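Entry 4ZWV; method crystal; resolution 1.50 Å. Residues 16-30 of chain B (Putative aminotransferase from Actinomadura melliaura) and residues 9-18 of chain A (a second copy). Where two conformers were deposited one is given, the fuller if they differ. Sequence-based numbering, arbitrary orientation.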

# COMPACT_ATOMS: atom_id res chain seq x y z
N ALA B 16 17.54 12.63 -9.41
CA ALA B 16 16.52 11.60 -9.38
C ALA B 16 16.08 11.19 -10.79
O ALA B 16 15.82 10.01 -11.05
CB ALA B 16 15.31 12.04 -8.56
N LEU B 17 16.01 12.15 -11.71
CA LEU B 17 15.56 11.83 -13.06
C LEU B 17 16.52 10.85 -13.74
O LEU B 17 16.08 9.93 -14.44
CB LEU B 17 15.42 13.10 -13.91
CG LEU B 17 14.72 12.92 -15.26
CD1 LEU B 17 13.29 12.42 -15.04
CD2 LEU B 17 14.73 14.23 -16.04
N ASP B 18 17.81 11.04 -13.52
CA ASP B 18 18.84 10.13 -14.03
C ASP B 18 18.63 8.70 -13.50
O ASP B 18 18.75 7.74 -14.26
CB ASP B 18 20.24 10.66 -13.65
CG ASP B 18 21.34 9.63 -13.83
OD1 ASP B 18 21.61 8.87 -12.87
OD2 ASP B 18 21.96 9.59 -14.90
N ARG B 19 18.31 8.56 -12.22
CA ARG B 19 18.11 7.24 -11.63
C ARG B 19 16.82 6.59 -12.14
O ARG B 19 16.80 5.38 -12.41
CB ARG B 19 18.09 7.34 -10.10
CG ARG B 19 19.46 7.59 -9.47
CD ARG B 19 20.37 6.38 -9.60
NE ARG B 19 21.28 6.25 -8.46
CZ ARG B 19 21.79 5.10 -8.04
NH1 ARG B 19 21.47 3.96 -8.65
NH2 ARG B 19 22.61 5.08 -7.00
N VAL B 20 15.76 7.37 -12.28
CA VAL B 20 14.51 6.84 -12.83
C VAL B 20 14.71 6.42 -14.28
O VAL B 20 14.19 5.37 -14.71
CB VAL B 20 13.36 7.87 -12.73
CG1 VAL B 20 12.13 7.40 -13.53
CG2 VAL B 20 13.01 8.10 -11.27
N ALA B 21 15.49 7.19 -15.04
CA ALA B 21 15.78 6.82 -16.42
C ALA B 21 16.44 5.45 -16.46
O ALA B 21 16.15 4.65 -17.34
CB ALA B 21 16.68 7.86 -17.10
N GLU B 22 17.31 5.17 -15.49
CA GLU B 22 18.00 3.88 -15.43
C GLU B 22 17.01 2.74 -15.18
O GLU B 22 17.11 1.68 -15.80
CB GLU B 22 19.07 3.92 -14.33
CG GLU B 22 19.90 2.65 -14.19
CD GLU B 22 20.80 2.65 -12.95
OE1 GLU B 22 20.75 3.62 -12.16
OE2 GLU B 22 21.57 1.68 -12.77
N VAL B 23 16.04 2.98 -14.31
CA VAL B 23 15.00 1.98 -14.05
C VAL B 23 14.20 1.70 -15.34
O VAL B 23 14.04 0.54 -15.73
CB VAL B 23 14.05 2.42 -12.94
CG1 VAL B 23 12.87 1.45 -12.82
CG2 VAL B 23 14.79 2.49 -11.62
N PHE B 24 13.72 2.75 -16.00
CA PHE B 24 12.94 2.57 -17.22
C PHE B 24 13.76 1.86 -18.31
O PHE B 24 13.25 0.99 -19.02
CB PHE B 24 12.44 3.91 -17.76
CG PHE B 24 11.34 4.54 -16.95
CD1 PHE B 24 10.72 3.85 -15.90
CD2 PHE B 24 10.91 5.83 -17.24
CE1 PHE B 24 9.71 4.45 -15.17
CE2 PHE B 24 9.90 6.42 -16.52
CZ PHE B 24 9.30 5.74 -15.48
N ALA B 25 15.03 2.24 -18.44
CA ALA B 25 15.88 1.65 -19.47
C ALA B 25 16.14 0.17 -19.20
O ALA B 25 16.32 -0.61 -20.14
CB ALA B 25 17.21 2.42 -19.58
N SER B 26 16.16 -0.22 -17.93
CA SER B 26 16.40 -1.61 -17.55
C SER B 26 15.19 -2.48 -17.87
O SER B 26 15.32 -3.70 -18.04
CB SER B 26 16.74 -1.72 -16.06
OG SER B 26 15.56 -1.63 -15.28
N GLY B 27 14.02 -1.86 -17.92
CA GLY B 27 12.78 -2.58 -18.18
C GLY B 27 12.31 -3.36 -16.97
O GLY B 27 11.34 -4.11 -17.05
N TYR B 28 13.00 -3.20 -15.85
CA TYR B 28 12.55 -3.85 -14.62
C TYR B 28 12.08 -2.81 -13.61
O TYR B 28 12.88 -2.10 -13.00
CB TYR B 28 13.64 -4.73 -14.02
CG TYR B 28 13.08 -5.62 -12.94
CD1 TYR B 28 12.43 -6.81 -13.26
CD2 TYR B 28 13.15 -5.25 -11.60
CE1 TYR B 28 11.89 -7.62 -12.27
CE2 TYR B 28 12.62 -6.06 -10.61
CZ TYR B 28 11.99 -7.24 -10.95
OH TYR B 28 11.46 -8.04 -9.97
N LEU B 29 10.77 -2.75 -13.42
CA LEU B 29 10.18 -1.72 -12.58
C LEU B 29 9.81 -2.27 -11.22
O LEU B 29 9.51 -1.50 -10.30
CB LEU B 29 8.94 -1.14 -13.26
CG LEU B 29 9.16 0.04 -14.22
CD1 LEU B 29 10.18 -0.26 -15.31
CD2 LEU B 29 7.83 0.46 -14.81
N GLY B 30 9.87 -3.58 -11.07
CA GLY B 30 9.48 -4.21 -9.82
C GLY B 30 10.52 -4.14 -8.72
O GLY B 30 11.47 -3.36 -8.76
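Chain A 9-18: KVAVSPTALD

The same leucine meets itself across this contact: Leu17(A) packs against the helix of chain B and touches Leu17(B), with CD1 of Leu17(A) 3.7 Å from CD1 of Leu17(B). The two side chains adopt the same rotamer, chi1 t and chi2 p, and in each the CA-to-CB bond points sideways while the end of the chain comes nearer to the partner stretch. Their surroundings differ, however. Leu17(A) is a knob in a hole formed by Leu17(B), Val20(B), Ala21(B) and Phe24(B), and 100 Å² of it is covered, against 32 Å² for Leu17(B). CD1 of Leu17(A) lies 4.3 Å from CG1 of Val20(B), and CD2 of Leu17(A) lies 3.9 Å from CB of Ala21(B). CA of Ala21(B) and CA of Leu17(A) are 6.5 Å apart.

Chain A runs antiparallel to chain B in register, Val10(A) lying beside Gly27(B), Val12(A) beside Phe24(B) and Leu17(A) beside Ala21(B). It approaches as an extended segment through Val12(A), then bulges away from chain B in a type I turn from Ser13(A) to Ala16(A), closed by the hydrogen bond from N of Ala16(A) to O of Ser13(A) at 3.0 Å. Within the turn, OG of Ser13(A) and OG1 of Thr15(A) are hydrogen bonded at 2.8 Å. The chain then passes into a helix that includes Ala16(A) to Asp18(A), bringing Ala16(A) and Leu17(A) back onto chain B.

Phe24(B), chi1 m, points toward chain A and contacts residues before and after the bulge. CG2 of Val12(A) lies over one face of the ring, 4.4 Å from CD1 of Phe24(B), whereas N of Leu17(A) approaches the ring edge, 3.8 Å from CE2 of Phe24(B). CB of Ala16(A) is 3.7 Å from that same CE2 of Phe24(B).

Chain B is helical from Ala16(B) to Ser26(B). Gly27(B) leaves the helix with a positive phi of 76°, a conformation that favours glycine, and near the end of the helix OG of Ser26(B) donates to O of Val23(B) at 2.7 Å and accepts from N of Tyr28(B) at 3.1 Å. At and beyond Gly27(B), Val10(A) packs on the loop: CG2 of Val10(A) is 3.7 Å from O of Gly27(B), and CG1 of Val10(A) is 4.3 Å from CD2 of Leu29(B). No hydrogen bond links the two stretches, so the 424 Å² buried between them rests largely on the packing of apolar side chains.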

# COMPACT_ATOMS: atom_id res chain seq x y z
N LYS A 9 5.65 -9.31 -19.77
CA LYS A 9 6.65 -8.30 -20.09
C LYS A 9 6.11 -6.91 -19.78
O LYS A 9 4.92 -6.65 -19.95
CB LYS A 9 7.06 -8.40 -21.57
CG LYS A 9 8.26 -7.54 -21.96
CD LYS A 9 8.73 -7.89 -23.37
CE LYS A 9 9.82 -6.95 -23.85
NZ LYS A 9 11.06 -7.13 -23.06
N VAL A 10 6.99 -6.03 -19.31
CA VAL A 10 6.57 -4.67 -18.97
C VAL A 10 6.40 -3.82 -20.22
O VAL A 10 7.28 -3.80 -21.09
CB VAL A 10 7.59 -3.99 -18.03
CG1 VAL A 10 7.15 -2.58 -17.71
CG2 VAL A 10 7.75 -4.80 -16.76
N ALA A 11 5.27 -3.13 -20.33
CA ALA A 11 5.05 -2.18 -21.42
C ALA A 11 5.18 -0.75 -20.90
O ALA A 11 4.20 -0.16 -20.43
CB ALA A 11 3.69 -2.40 -22.06
N VAL A 12 6.38 -0.18 -20.97
CA VAL A 12 6.55 1.21 -20.54
C VAL A 12 7.02 2.09 -21.70
O VAL A 12 8.05 1.85 -22.32
CB VAL A 12 7.52 1.31 -19.33
CG1 VAL A 12 8.86 0.65 -19.65
CG2 VAL A 12 7.70 2.76 -18.88
N SER A 13 6.21 3.10 -21.99
CA SER A 13 6.41 3.98 -23.12
C SER A 13 7.70 4.76 -23.00
O SER A 13 8.08 5.17 -21.90
CB SER A 13 5.24 4.94 -23.24
OG SER A 13 5.47 5.90 -24.26
N PRO A 14 8.36 5.02 -24.13
CA PRO A 14 9.50 5.94 -24.13
C PRO A 14 9.07 7.38 -23.85
O PRO A 14 9.92 8.25 -23.78
CB PRO A 14 10.06 5.80 -25.55
CG PRO A 14 8.93 5.28 -26.37
CD PRO A 14 8.15 4.39 -25.45
N THR A 15 7.77 7.63 -23.68
CA THR A 15 7.31 8.95 -23.26
C THR A 15 7.14 9.06 -21.75
O THR A 15 6.88 10.15 -21.24
CB THR A 15 5.96 9.31 -23.92
OG1 THR A 15 4.93 8.46 -23.41
CG2 THR A 15 6.02 9.16 -25.43
N ALA A 16 7.26 7.95 -21.03
CA ALA A 16 7.08 7.98 -19.57
C ALA A 16 8.11 8.88 -18.89
O ALA A 16 7.79 9.58 -17.93
CB ALA A 16 7.15 6.57 -18.99
N LEU A 17 9.34 8.87 -19.38
CA LEU A 17 10.39 9.68 -18.75
C LEU A 17 10.03 11.16 -18.83
O LEU A 17 10.25 11.91 -17.88
CB LEU A 17 11.75 9.41 -19.39
CG LEU A 17 12.96 10.00 -18.66
CD1 LEU A 17 13.04 9.42 -17.25
CD2 LEU A 17 14.24 9.72 -19.45
N ASP A 18 9.48 11.58 -19.97
CA ASP A 18 9.01 12.96 -20.16
C ASP A 18 7.94 13.32 -19.12
O ASP A 18 7.97 14.41 -18.55
CB ASP A 18 8.45 13.13 -21.59
CG ASP A 18 7.63 14.41 -21.77
OD1 ASP A 18 6.40 14.37 -21.53
OD2 ASP A 18 8.20 15.44 -22.17